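Local coordinates for protein sulfide-quinone reductase (Aquifex aeolicus, PDB 3HYW) that catalyses the FAD-dependent oxidation of hydrogen sulfide with a quinone as electron acceptor, and probably builds up polysulfur chains that it releases as sulfur rings, at residues 5-10 with 30-35; 15-20 with 319-324; 101-106 with 287-292; 275-280 with 294-299. All coordinates share one frame; numbering follows the deposited sequence.

Contact 1: 5-10 with 30-35; sequences VVVIGG and ITLISD. With FAD (flavin-adenine dinucleotide), chain G.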
# COMPACT_ATOMS: atom_id res chain seq x y z
N VAL A 5 -32.80 41.42 -1.63
CA VAL A 5 -32.31 40.07 -1.93
C VAL A 5 -33.17 39.03 -1.22
O VAL A 5 -33.41 39.13 -0.02
CB VAL A 5 -30.82 39.88 -1.52
CG1 VAL A 5 -30.37 38.45 -1.81
CG2 VAL A 5 -29.93 40.87 -2.24
N VAL A 6 -33.65 38.05 -1.98
CA VAL A 6 -34.30 36.88 -1.39
C VAL A 6 -33.31 35.72 -1.37
O VAL A 6 -32.68 35.41 -2.38
CB VAL A 6 -35.59 36.48 -2.15
CG1 VAL A 6 -36.13 35.13 -1.66
CG2 VAL A 6 -36.65 37.56 -2.02
N VAL A 7 -33.19 35.09 -0.20
CA VAL A 7 -32.37 33.90 -0.03
C VAL A 7 -33.30 32.73 0.28
O VAL A 7 -34.06 32.77 1.25
CB VAL A 7 -31.34 34.07 1.10
CG1 VAL A 7 -30.50 32.81 1.26
CG2 VAL A 7 -30.44 35.29 0.84
N ILE A 8 -33.23 31.69 -0.55
CA ILE A 8 -34.00 30.48 -0.29
C ILE A 8 -33.12 29.45 0.39
O ILE A 8 -32.20 28.90 -0.23
CB ILE A 8 -34.64 29.88 -1.56
CG1 ILE A 8 -35.43 30.94 -2.35
CG2 ILE A 8 -35.54 28.72 -1.19
CD1 ILE A 8 -36.00 30.42 -3.69
N GLY A 9 -33.42 29.17 1.66
CA GLY A 9 -32.71 28.14 2.41
C GLY A 9 -32.06 28.70 3.65
O GLY A 9 -31.27 29.64 3.57
N GLY A 10 -32.39 28.12 4.80
CA GLY A 10 -31.82 28.54 6.08
C GLY A 10 -30.74 27.61 6.61
O GLY A 10 -30.73 27.27 7.80
N ILE A 30 -33.10 42.21 3.08
CA ILE A 30 -32.79 40.80 2.91
C ILE A 30 -33.88 39.94 3.53
O ILE A 30 -34.22 40.10 4.70
CB ILE A 30 -31.41 40.42 3.53
CG1 ILE A 30 -30.28 41.25 2.91
CG2 ILE A 30 -31.13 38.92 3.37
CD1 ILE A 30 -28.99 41.25 3.70
N THR A 31 -34.42 39.03 2.73
CA THR A 31 -35.44 38.10 3.19
C THR A 31 -34.91 36.68 3.01
O THR A 31 -34.45 36.31 1.92
CB THR A 31 -36.75 38.29 2.40
OG1 THR A 31 -37.20 39.64 2.53
CG2 THR A 31 -37.84 37.34 2.91
N LEU A 32 -34.96 35.91 4.08
CA LEU A 32 -34.59 34.51 4.03
C LEU A 32 -35.84 33.65 4.17
O LEU A 32 -36.62 33.81 5.13
CB LEU A 32 -33.56 34.17 5.11
CG LEU A 32 -32.86 32.80 5.01
CD1 LEU A 32 -31.37 32.93 5.34
CD2 LEU A 32 -33.51 31.79 5.93
N ILE A 33 -36.03 32.75 3.21
CA ILE A 33 -37.15 31.81 3.21
C ILE A 33 -36.61 30.40 3.44
O ILE A 33 -35.77 29.93 2.69
CB ILE A 33 -37.91 31.84 1.84
CG1 ILE A 33 -38.34 33.27 1.48
CG2 ILE A 33 -39.10 30.89 1.88
CD1 ILE A 33 -38.90 33.40 0.06
N SER A 34 -37.12 29.74 4.48
CA SER A 34 -36.74 28.35 4.76
C SER A 34 -37.90 27.53 5.31
O SER A 34 -38.69 28.04 6.11
CB SER A 34 -35.56 28.30 5.72
OG SER A 34 -35.00 27.00 5.76
N ASP A 35 -37.98 26.27 4.90
CA ASP A 35 -39.03 25.36 5.35
C ASP A 35 -38.77 24.79 6.75
O ASP A 35 -39.69 24.32 7.42
CB ASP A 35 -39.27 24.23 4.33
CG ASP A 35 -38.04 23.36 4.10
OD1 ASP A 35 -36.94 23.73 4.53
OD2 ASP A 35 -38.19 22.29 3.47
PA FAD G . -28.25 22.83 4.06
O1A FAD G . -27.27 23.32 5.09
O2A FAD G . -28.78 21.43 4.16
O5B FAD G . -29.46 23.87 4.06
C5B FAD G . -30.53 23.86 3.12
C4B FAD G . -31.66 24.66 3.74
O4B FAD G . -32.67 24.91 2.76
C3B FAD G . -32.34 23.89 4.86
O3B FAD G . -32.63 24.79 5.93
C2B FAD G . -33.62 23.38 4.22
O2B FAD G . -34.65 23.18 5.18
C1B FAD G . -33.95 24.51 3.26
N9A FAD G . -34.83 24.14 2.12
C8A FAD G . -34.80 23.01 1.39
N7A FAD G . -35.76 23.08 0.43
C5A FAD G . -36.39 24.27 0.58
C6A FAD G . -37.44 24.90 -0.09
N6A FAD G . -38.05 24.29 -1.14
N1A FAD G . -37.85 26.13 0.31
C2A FAD G . -37.26 26.75 1.34
N3A FAD G . -36.25 26.17 2.01
C4A FAD G . -35.79 24.94 1.64
N1 FAD G . -19.24 19.42 5.22
C2 FAD G . -18.06 19.68 5.85
O2 FAD G . -17.31 20.58 5.41
N3 FAD G . -17.68 19.01 6.96
C4 FAD G . -18.48 18.04 7.46
O4 FAD G . -18.11 17.34 8.57
C4X FAD G . -19.69 17.75 6.83
N5 FAD G . -20.47 16.77 7.34
C5X FAD G . -21.65 16.48 6.75
C6 FAD G . -22.46 15.47 7.30
C7 FAD G . -23.68 15.14 6.71
C7M FAD G . -24.51 14.04 7.34
C8 FAD G . -24.08 15.82 5.56
C8M FAD G . -25.39 15.51 4.86
C9 FAD G . -23.27 16.82 5.02
C9A FAD G . -22.05 17.17 5.61
N10 FAD G . -21.25 18.16 5.09
C10 FAD G . -20.07 18.45 5.69
C1' FAD G . -21.64 18.84 3.84
C2' FAD G . -22.20 20.25 3.86
O2' FAD G . -21.36 21.10 4.65
C3' FAD G . -23.65 20.20 4.35
O3' FAD G . -24.42 19.34 3.48
C4' FAD G . -24.26 21.59 4.39
O4' FAD G . -25.43 21.54 5.22
C5' FAD G . -24.64 22.07 2.99
O5' FAD G . -25.13 23.41 3.04
P FAD G . -26.37 23.91 2.15
O1P FAD G . -26.64 25.34 2.52
O2P FAD G . -26.15 23.55 0.69
O3P FAD G . -27.60 22.98 2.60
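Val5 to Ile8 run parallel to Ile30 to Ile33, the strand axes 4.7 Å apart at their closest and 18° between directions, tied by four backbone bonds: Thr31 N to Val5 O, Val7 N to Thr31 O, Ile33 N to Val7 O and Gly9 N to Ile33 O. On the face of Val5, Val7, Ile30 and Leu32, the end of Leu32 leans across to the other strand. Its CG stands anti to the backbone N (chi1 -168°); CD1 lies 3.7 Å from Gly9 O and also faces Val7 CG1, while CD2 lies 3.7 Å from Gly10 CA. An alanine in place of Leu32 would probably open a gap beside the Gly9-Gly10 turn and leave Val7 CG1 and Ile15 of helix 12-24 without this neighbour. On the other face Val6 CG1 meets Ile33 CD1 at 3.7 Å, and Thr31 OG1 is hydrogen-bonded to His4 and Glu72. Farther along, Ile8 CG2 rests 3.6 Å from C2A of the FAD adenine. Gly9 CA lies 3.2 Å from ribose O4B, where any CB would be crowded; a CB on Gly10 would collide with Ser34 OG. Asp35 OD1 accepts from ribose O2B at 2.4 Å, a bond whose length is doubtfully short. Apolar strand faces thus give way, at the C-terminal ends, to a glycine turn and a carboxylate, the chemistry of a Rossmann beta-alpha-beta unit: bare backbone admits the ribose closely, and an acid lies where it can probably take up the ribose hydroxyl, as is usual in such sites.

Contact 2: 15-20 with 319-324; sequences IATAYN and QMAMAV
Thr17 OG1 lies 3.5 Å from Ala321 CB across the contact while its hydrogen bond goes back into its own helix, to Gly13 O. A chi1 of -44° sets OG1 beside the backbone N and anti to the carbonyl carbon. The methyl CG2, anti to the backbone N, meets Val324 CG1 at 3.8 Å. An alanine in place of Thr17 would probably leave Gly13 O without this hydroxyl donor and open a gap against the Val324 methyl. Ala321 is the residue most covered here: its CB points at helix 12-24 and meets Ala16 CB at 3.5 Å, tighter than usual for two methyls. Asn20 reaches over from the next turn, its ND2 3.5 Å from both Ala321 C and Met322 N; the latter pair are two donors, so this is contact without a bond. No hydrogen bond crosses the interface. Alanine against alanine brings the axes of the two short helical segments to 8.3 Å, at a crossing angle of -34°. Both helices lie on one face of the parallel sheet, Thr17 and Val324 each touching Val292. Gly13 N and Gly314 N, near their N-terminal ends, both bond FAD. Gly9, Gly11 and Gly14 fit a GxGxxG pattern, consistent with helix 12-24 being the first helix of a Rossmann-type FAD-binding domain, packed here beside a second helix whose N-terminal end meets FAD.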
# COMPACT_ATOMS: atom_id res chain seq x y z
N ILE A 15 -27.61 31.05 5.19
CA ILE A 15 -27.17 31.88 6.31
C ILE A 15 -25.87 32.63 5.99
O ILE A 15 -25.78 33.82 6.23
CB ILE A 15 -27.04 31.06 7.64
CG1 ILE A 15 -28.41 30.48 8.07
CG2 ILE A 15 -26.40 31.90 8.77
CD1 ILE A 15 -29.43 31.50 8.59
N ALA A 16 -24.87 31.93 5.44
CA ALA A 16 -23.59 32.56 5.11
C ALA A 16 -23.76 33.70 4.11
O ALA A 16 -23.17 34.77 4.28
CB ALA A 16 -22.58 31.53 4.60
N THR A 17 -24.56 33.48 3.07
CA THR A 17 -24.81 34.51 2.07
C THR A 17 -25.57 35.70 2.66
O THR A 17 -25.17 36.84 2.46
CB THR A 17 -25.52 33.95 0.81
OG1 THR A 17 -24.91 32.71 0.43
CG2 THR A 17 -25.39 34.93 -0.36
N ALA A 18 -26.66 35.44 3.38
CA ALA A 18 -27.44 36.49 4.04
C ALA A 18 -26.60 37.34 5.01
O ALA A 18 -26.69 38.57 4.98
CB ALA A 18 -28.65 35.91 4.75
N TYR A 19 -25.81 36.68 5.86
CA TYR A 19 -24.95 37.41 6.80
C TYR A 19 -23.85 38.18 6.08
O TYR A 19 -23.55 39.32 6.45
CB TYR A 19 -24.32 36.46 7.84
CG TYR A 19 -25.26 35.91 8.92
CD1 TYR A 19 -26.65 35.98 8.79
CD2 TYR A 19 -24.74 35.27 10.04
CE1 TYR A 19 -27.49 35.46 9.78
CE2 TYR A 19 -25.56 34.74 11.01
CZ TYR A 19 -26.93 34.83 10.88
OH TYR A 19 -27.74 34.30 11.86
N ASN A 20 -23.26 37.59 5.04
CA ASN A 20 -22.21 38.26 4.27
C ASN A 20 -22.76 39.53 3.62
O ASN A 20 -22.14 40.59 3.69
CB ASN A 20 -21.61 37.36 3.19
CG ASN A 20 -20.60 36.36 3.72
OD1 ASN A 20 -19.80 36.66 4.60
ND2 ASN A 20 -20.63 35.16 3.16
N GLN A 319 -17.06 29.86 0.96
CA GLN A 319 -16.39 30.58 -0.12
C GLN A 319 -17.34 30.98 -1.26
O GLN A 319 -17.23 32.09 -1.77
CB GLN A 319 -15.22 29.75 -0.65
CG GLN A 319 -14.13 29.53 0.39
CD GLN A 319 -13.05 28.58 -0.06
OE1 GLN A 319 -13.20 27.92 -1.09
NE2 GLN A 319 -11.96 28.50 0.69
N MET A 320 -18.25 30.07 -1.64
CA MET A 320 -19.35 30.40 -2.58
C MET A 320 -20.14 31.58 -2.06
O MET A 320 -20.44 32.50 -2.80
CB MET A 320 -20.32 29.23 -2.73
CG MET A 320 -19.80 28.04 -3.48
SD MET A 320 -20.95 26.68 -3.29
CE MET A 320 -20.00 25.31 -3.93
N ALA A 321 -20.51 31.51 -0.78
CA ALA A 321 -21.28 32.56 -0.12
C ALA A 321 -20.58 33.91 -0.12
O ALA A 321 -21.23 34.93 -0.39
CB ALA A 321 -21.62 32.14 1.31
N MET A 322 -19.28 33.93 0.18
CA MET A 322 -18.49 35.18 0.14
C MET A 322 -18.46 35.77 -1.26
O MET A 322 -18.67 36.97 -1.44
CB MET A 322 -17.04 34.96 0.59
CG MET A 322 -16.84 34.55 2.03
SD MET A 322 -15.08 34.26 2.32
CE MET A 322 -15.17 32.89 3.48
N ALA A 323 -18.18 34.92 -2.25
CA ALA A 323 -18.13 35.34 -3.65
C ALA A 323 -19.47 35.89 -4.12
O ALA A 323 -19.53 36.95 -4.75
CB ALA A 323 -17.68 34.19 -4.54
N VAL A 324 -20.56 35.18 -3.81
CA VAL A 324 -21.90 35.58 -4.25
C VAL A 324 -22.33 36.91 -3.63
O VAL A 324 -22.89 37.78 -4.32
CB VAL A 324 -22.94 34.48 -3.97
CG1 VAL A 324 -24.38 35.04 -4.01
CG2 VAL A 324 -22.77 33.33 -4.97

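Contact 3: 101-106 with 287-292; sequences LVIATG and KNIFGV. With FAD (flavin-adenine dinucleotide), chain G.
Leu101 N donates to Asn288 O at 2.8 Å, and Leu101 O accepts from Phe290 N while lying near the plane of the Phe290 ring, at its edge. The leucine CD2 faces Ile289 CG1 at 4.2 Å. Val102, on the opposite face of the sheet, sets CG1 against Val292 CG2 at 3.8 Å, beneath helices 12-24 and 314-332. Ile103 N bonds Phe290 O and Ile103 O receives Val292 N, the donor tilted 23° from the carbonyl plane; chi2 of 168° extends the isoleucine so that its CD1 touches Ile289 CG2 at 3.8 Å. These parallel strands, 24° apart in direction, form one margin of the five-stranded Rossmann-type sheet, 289-291 being its outermost strand within this chain. Ala104 leaves the strand, its CB 3.5 Å from Val292 O. Thr105 turns to the FAD adenine, CG2 3.7 Å from C5A. Gly106 passes with positive phi beside the pyrophosphate, where a CB would clash with O3P. Its N donates to a water whose oxygen lies 2.9 Å from Val292 O and 2.7 Å from FAD O2P, donating to both.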
# COMPACT_ATOMS: atom_id res chain seq x y z
N LEU A 101 -31.71 37.05 -6.32
CA LEU A 101 -32.15 35.80 -5.70
C LEU A 101 -30.97 34.87 -5.45
O LEU A 101 -30.16 34.63 -6.34
CB LEU A 101 -33.18 35.08 -6.58
CG LEU A 101 -33.64 33.69 -6.12
CD1 LEU A 101 -34.58 33.81 -4.94
CD2 LEU A 101 -34.29 32.90 -7.24
N VAL A 102 -30.88 34.35 -4.22
CA VAL A 102 -29.88 33.34 -3.88
C VAL A 102 -30.59 32.01 -3.57
O VAL A 102 -31.38 31.92 -2.62
CB VAL A 102 -29.02 33.75 -2.66
CG1 VAL A 102 -27.99 32.68 -2.34
CG2 VAL A 102 -28.33 35.08 -2.91
N ILE A 103 -30.29 30.99 -4.37
CA ILE A 103 -30.85 29.66 -4.15
C ILE A 103 -29.86 28.82 -3.36
O ILE A 103 -28.74 28.56 -3.81
CB ILE A 103 -31.23 28.97 -5.48
CG1 ILE A 103 -32.13 29.89 -6.31
CG2 ILE A 103 -31.92 27.61 -5.19
CD1 ILE A 103 -32.35 29.45 -7.74
N ALA A 104 -30.28 28.40 -2.16
CA ALA A 104 -29.42 27.65 -1.25
C ALA A 104 -30.20 26.57 -0.47
O ALA A 104 -30.10 26.47 0.76
CB ALA A 104 -28.72 28.61 -0.28
N THR A 105 -30.96 25.78 -1.21
CA THR A 105 -31.90 24.81 -0.64
C THR A 105 -31.26 23.47 -0.19
O THR A 105 -31.95 22.61 0.35
CB THR A 105 -33.04 24.49 -1.63
OG1 THR A 105 -32.49 24.18 -2.91
CG2 THR A 105 -33.97 25.68 -1.78
N GLY A 106 -29.96 23.31 -0.42
CA GLY A 106 -29.27 22.09 0.01
C GLY A 106 -29.61 20.89 -0.86
O GLY A 106 -30.18 21.05 -1.94
N LYS A 287 -28.92 36.94 -14.68
CA LYS A 287 -27.70 37.40 -14.01
C LYS A 287 -27.93 37.82 -12.55
O LYS A 287 -26.97 37.99 -11.80
CB LYS A 287 -27.05 38.53 -14.82
CG LYS A 287 -26.55 38.07 -16.19
CD LYS A 287 -25.50 39.03 -16.76
CE LYS A 287 -24.76 38.40 -17.94
NZ LYS A 287 -24.14 37.07 -17.59
N ASN A 288 -29.20 37.96 -12.16
CA ASN A 288 -29.56 38.30 -10.78
C ASN A 288 -29.92 37.07 -9.93
O ASN A 288 -30.37 37.20 -8.79
CB ASN A 288 -30.67 39.36 -10.75
CG ASN A 288 -32.00 38.84 -11.29
OD1 ASN A 288 -32.05 37.98 -12.16
ND2 ASN A 288 -33.10 39.39 -10.78
N ILE A 289 -29.71 35.88 -10.50
CA ILE A 289 -29.88 34.62 -9.76
C ILE A 289 -28.52 33.98 -9.50
O ILE A 289 -27.70 33.84 -10.40
CB ILE A 289 -30.81 33.61 -10.51
CG1 ILE A 289 -32.22 34.19 -10.67
CG2 ILE A 289 -30.85 32.27 -9.77
CD1 ILE A 289 -33.19 33.30 -11.45
N PHE A 290 -28.30 33.61 -8.24
CA PHE A 290 -27.06 32.99 -7.80
C PHE A 290 -27.41 31.69 -7.08
O PHE A 290 -28.50 31.55 -6.51
CB PHE A 290 -26.28 33.94 -6.87
CG PHE A 290 -25.81 35.21 -7.55
CD1 PHE A 290 -26.67 36.30 -7.68
CD2 PHE A 290 -24.52 35.32 -8.04
CE1 PHE A 290 -26.25 37.46 -8.32
CE2 PHE A 290 -24.09 36.49 -8.66
CZ PHE A 290 -24.95 37.56 -8.80
N GLY A 291 -26.50 30.72 -7.13
CA GLY A 291 -26.67 29.48 -6.38
C GLY A 291 -25.53 29.32 -5.39
O GLY A 291 -24.38 29.62 -5.71
N VAL A 292 -25.85 28.85 -4.18
CA VAL A 292 -24.83 28.64 -3.15
C VAL A 292 -25.11 27.30 -2.48
O VAL A 292 -26.24 27.01 -2.11
CB VAL A 292 -24.82 29.77 -2.08
CG1 VAL A 292 -23.83 29.48 -0.96
CG2 VAL A 292 -24.49 31.12 -2.71
PA FAD G . -28.25 22.83 4.06
O1A FAD G . -27.27 23.32 5.09
O2A FAD G . -28.78 21.43 4.16
O5B FAD G . -29.46 23.87 4.06
C5B FAD G . -30.53 23.86 3.12
C4B FAD G . -31.66 24.66 3.74
O4B FAD G . -32.67 24.91 2.76
C3B FAD G . -32.34 23.89 4.86
O3B FAD G . -32.63 24.79 5.93
C2B FAD G . -33.62 23.38 4.22
O2B FAD G . -34.65 23.18 5.18
C1B FAD G . -33.95 24.51 3.26
N9A FAD G . -34.83 24.14 2.12
C8A FAD G . -34.80 23.01 1.39
N7A FAD G . -35.76 23.08 0.43
C5A FAD G . -36.39 24.27 0.58
C6A FAD G . -37.44 24.90 -0.09
N6A FAD G . -38.05 24.29 -1.14
N1A FAD G . -37.85 26.13 0.31
C2A FAD G . -37.26 26.75 1.34
N3A FAD G . -36.25 26.17 2.01
C4A FAD G . -35.79 24.94 1.64
N1 FAD G . -19.24 19.42 5.22
C2 FAD G . -18.06 19.68 5.85
O2 FAD G . -17.31 20.58 5.41
N3 FAD G . -17.68 19.01 6.96
C4 FAD G . -18.48 18.04 7.46
O4 FAD G . -18.11 17.34 8.57
C4X FAD G . -19.69 17.75 6.83
N5 FAD G . -20.47 16.77 7.34
C5X FAD G . -21.65 16.48 6.75
C6 FAD G . -22.46 15.47 7.30
C7 FAD G . -23.68 15.14 6.71
C7M FAD G . -24.51 14.04 7.34
C8 FAD G . -24.08 15.82 5.56
C8M FAD G . -25.39 15.51 4.86
C9 FAD G . -23.27 16.82 5.02
C9A FAD G . -22.05 17.17 5.61
N10 FAD G . -21.25 18.16 5.09
C10 FAD G . -20.07 18.45 5.69
C1' FAD G . -21.64 18.84 3.84
C2' FAD G . -22.20 20.25 3.86
O2' FAD G . -21.36 21.10 4.65
C3' FAD G . -23.65 20.20 4.35
O3' FAD G . -24.42 19.34 3.48
C4' FAD G . -24.26 21.59 4.39
O4' FAD G . -25.43 21.54 5.22
C5' FAD G . -24.64 22.07 2.99
O5' FAD G . -25.13 23.41 3.04
P FAD G . -26.37 23.91 2.15
O1P FAD G . -26.64 25.34 2.52
O2P FAD G . -26.15 23.55 0.69
O3P FAD G . -27.60 22.98 2.60
O HOH W 1 -27.57 24.55 -1.33

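Contact 4: 275-280 with 294-299; sequences VIVNRC and VVTAIP. With FAD (flavin-adenine dinucleotide), chain G.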
# COMPACT_ATOMS: atom_id res chain seq x y z
N VAL A 275 -28.91 23.91 -9.61
CA VAL A 275 -28.80 25.26 -10.18
C VAL A 275 -27.63 25.40 -11.16
O VAL A 275 -26.47 25.17 -10.81
CB VAL A 275 -28.68 26.35 -9.09
CG1 VAL A 275 -28.70 27.74 -9.72
CG2 VAL A 275 -29.81 26.21 -8.05
N ILE A 276 -27.95 25.80 -12.39
CA ILE A 276 -26.92 26.09 -13.39
C ILE A 276 -26.21 27.38 -12.98
O ILE A 276 -26.83 28.44 -12.86
CB ILE A 276 -27.49 26.20 -14.82
CG1 ILE A 276 -28.25 24.91 -15.19
CG2 ILE A 276 -26.37 26.49 -15.84
CD1 ILE A 276 -29.11 25.02 -16.47
N VAL A 277 -24.91 27.27 -12.73
CA VAL A 277 -24.11 28.43 -12.35
C VAL A 277 -22.85 28.48 -13.19
O VAL A 277 -22.43 27.46 -13.75
CB VAL A 277 -23.75 28.46 -10.83
CG1 VAL A 277 -25.00 28.66 -9.98
CG2 VAL A 277 -22.96 27.21 -10.39
N ASN A 278 -22.26 29.67 -13.27
CA ASN A 278 -20.95 29.83 -13.88
C ASN A 278 -19.86 29.86 -12.80
O ASN A 278 -20.12 29.48 -11.66
CB ASN A 278 -20.92 31.07 -14.79
CG ASN A 278 -21.21 32.37 -14.05
OD1 ASN A 278 -20.98 32.50 -12.84
ND2 ASN A 278 -21.71 33.37 -14.79
N ARG A 279 -18.65 30.30 -13.15
CA ARG A 279 -17.51 30.34 -12.21
C ARG A 279 -17.77 31.25 -11.01
O ARG A 279 -17.19 31.06 -9.93
CB ARG A 279 -16.25 30.81 -12.93
CG ARG A 279 -15.79 29.90 -14.06
CD ARG A 279 -14.62 30.49 -14.82
NE ARG A 279 -14.18 29.57 -15.86
CZ ARG A 279 -13.62 29.95 -17.01
NH1 ARG A 279 -13.27 29.03 -17.89
NH2 ARG A 279 -13.42 31.24 -17.27
N CYS A 280 -18.64 32.23 -11.20
CA CYS A 280 -18.93 33.25 -10.19
C CYS A 280 -20.22 32.90 -9.44
O CYS A 280 -20.79 33.73 -8.73
CB CYS A 280 -18.99 34.63 -10.86
SG CYS A 280 -17.41 35.07 -11.66
N VAL A 294 -24.90 22.93 -1.86
CA VAL A 294 -25.03 21.61 -2.47
C VAL A 294 -25.96 21.64 -3.69
O VAL A 294 -25.83 20.84 -4.61
CB VAL A 294 -25.57 20.58 -1.43
CG1 VAL A 294 -25.86 19.24 -2.09
CG2 VAL A 294 -24.55 20.40 -0.30
N VAL A 295 -26.90 22.58 -3.68
CA VAL A 295 -27.88 22.70 -4.75
C VAL A 295 -27.27 23.15 -6.09
O VAL A 295 -27.93 23.09 -7.12
CB VAL A 295 -29.05 23.64 -4.34
CG1 VAL A 295 -28.65 25.11 -4.45
CG2 VAL A 295 -30.29 23.34 -5.20
N THR A 296 -26.01 23.60 -6.06
CA THR A 296 -25.34 24.07 -7.28
C THR A 296 -24.87 22.91 -8.17
O THR A 296 -24.33 21.92 -7.68
CB THR A 296 -24.15 25.02 -6.99
OG1 THR A 296 -23.17 24.37 -6.16
CG2 THR A 296 -24.64 26.28 -6.30
N ALA A 297 -25.08 23.04 -9.48
CA ALA A 297 -24.64 22.02 -10.42
C ALA A 297 -23.15 22.18 -10.73
O ALA A 297 -22.74 23.09 -11.45
CB ALA A 297 -25.47 22.08 -11.70
N ILE A 298 -22.35 21.29 -10.16
CA ILE A 298 -20.91 21.28 -10.42
C ILE A 298 -20.59 19.93 -11.05
O ILE A 298 -20.95 18.90 -10.49
CB ILE A 298 -20.08 21.48 -9.12
CG1 ILE A 298 -20.42 22.81 -8.43
CG2 ILE A 298 -18.57 21.45 -9.42
CD1 ILE A 298 -19.71 23.00 -7.10
N PRO A 299 -19.92 19.94 -12.23
CA PRO A 299 -19.61 18.68 -12.91
C PRO A 299 -18.70 17.80 -12.04
O PRO A 299 -17.97 18.33 -11.20
CB PRO A 299 -18.88 19.14 -14.18
CG PRO A 299 -19.29 20.59 -14.35
CD PRO A 299 -19.41 21.11 -12.97
PA FAD G . -28.25 22.83 4.06
O1A FAD G . -27.27 23.32 5.09
O2A FAD G . -28.78 21.43 4.16
O5B FAD G . -29.46 23.87 4.06
C5B FAD G . -30.53 23.86 3.12
C4B FAD G . -31.66 24.66 3.74
O4B FAD G . -32.67 24.91 2.76
C3B FAD G . -32.34 23.89 4.86
O3B FAD G . -32.63 24.79 5.93
C2B FAD G . -33.62 23.38 4.22
O2B FAD G . -34.65 23.18 5.18
C1B FAD G . -33.95 24.51 3.26
N9A FAD G . -34.83 24.14 2.12
C8A FAD G . -34.80 23.01 1.39
N7A FAD G . -35.76 23.08 0.43
C5A FAD G . -36.39 24.27 0.58
C6A FAD G . -37.44 24.90 -0.09
N6A FAD G . -38.05 24.29 -1.14
N1A FAD G . -37.85 26.13 0.31
C2A FAD G . -37.26 26.75 1.34
N3A FAD G . -36.25 26.17 2.01
C4A FAD G . -35.79 24.94 1.64
N1 FAD G . -19.24 19.42 5.22
C2 FAD G . -18.06 19.68 5.85
O2 FAD G . -17.31 20.58 5.41
N3 FAD G . -17.68 19.01 6.96
C4 FAD G . -18.48 18.04 7.46
O4 FAD G . -18.11 17.34 8.57
C4X FAD G . -19.69 17.75 6.83
N5 FAD G . -20.47 16.77 7.34
C5X FAD G . -21.65 16.48 6.75
C6 FAD G . -22.46 15.47 7.30
C7 FAD G . -23.68 15.14 6.71
C7M FAD G . -24.51 14.04 7.34
C8 FAD G . -24.08 15.82 5.56
C8M FAD G . -25.39 15.51 4.86
C9 FAD G . -23.27 16.82 5.02
C9A FAD G . -22.05 17.17 5.61
N10 FAD G . -21.25 18.16 5.09
C10 FAD G . -20.07 18.45 5.69
C1' FAD G . -21.64 18.84 3.84
C2' FAD G . -22.20 20.25 3.86
O2' FAD G . -21.36 21.10 4.65
C3' FAD G . -23.65 20.20 4.35
O3' FAD G . -24.42 19.34 3.48
C4' FAD G . -24.26 21.59 4.39
O4' FAD G . -25.43 21.54 5.22
C5' FAD G . -24.64 22.07 2.99
O5' FAD G . -25.13 23.41 3.04
P FAD G . -26.37 23.91 2.15
O1P FAD G . -26.64 25.34 2.52
O2P FAD G . -26.15 23.55 0.69
O3P FAD G . -27.60 22.98 2.60
O HOH W 2 -23.54 24.74 -13.38
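Val275 carries both direct backbone bonds: its N donates to Val295 O at 2.8 Å, in the carbonyl plane, and its O accepts from Ala297 N at 2.9 Å, this donor tilted 32° from the plane of the Val275 carbonyl. Together they make a single bridge opposite Thr296. The methyl of Ala297 lies against the same carbonyl, CB 3.4 Å from Val275 O. One water extends the bridge, accepting from Val277 N and donating to Ala297 O at 2.7 Å. Apolar contact is sparse. Val275 CG2 meets Val295 CG1 at 3.9 Å, that methyl wedged between the backbone N and carbonyl carbon of its own residue (chi1 78°). Val277 CG2 faces Thr296 CB at 4.2 Å. At the far ends, Asn278 OD1 accepts from Cys280 N in an Asx turn, just before the disulfide of Cys280 to Cys422. Val294 N donates to FAD O2P at 2.9 Å in a nearly straight bond, so the second loop also holds a cofactor phosphate oxygen. Lys312 bonds the carbonyls of Val294 and Thr296. The two loops flank strand 289-291 in the chain, one leading in and one leading out, and Thr296 and Ile298 lie against Met320 of helix 314-332.

How the contacts relate
All four contacts are largely buried; contact 2 has two partly exposed residues at its edge, Asn20 and Met322, contacts 3 and 4 one each, and contact 1 none among those that touch. Contacts 1 and 3 belong to one parallel sheet, joined where strands 4-8 and 100-103 run side by side; both are ladders of backbone bonds ending at FAD. Contact 2 covers a face of that sheet, Val324 on Phe290, Thr17 on Val102 and Ala18 on Leu32, and relies on side-chain packing. Contact 4 lies in the loops bordering strand 289-291; Val295 packs on Thr105. Contacts 1 and 3 share the adenine, contacts 3 and 4 the phosphate oxygen O2P, and contact 1 alone adjoins the ribose hydroxyls.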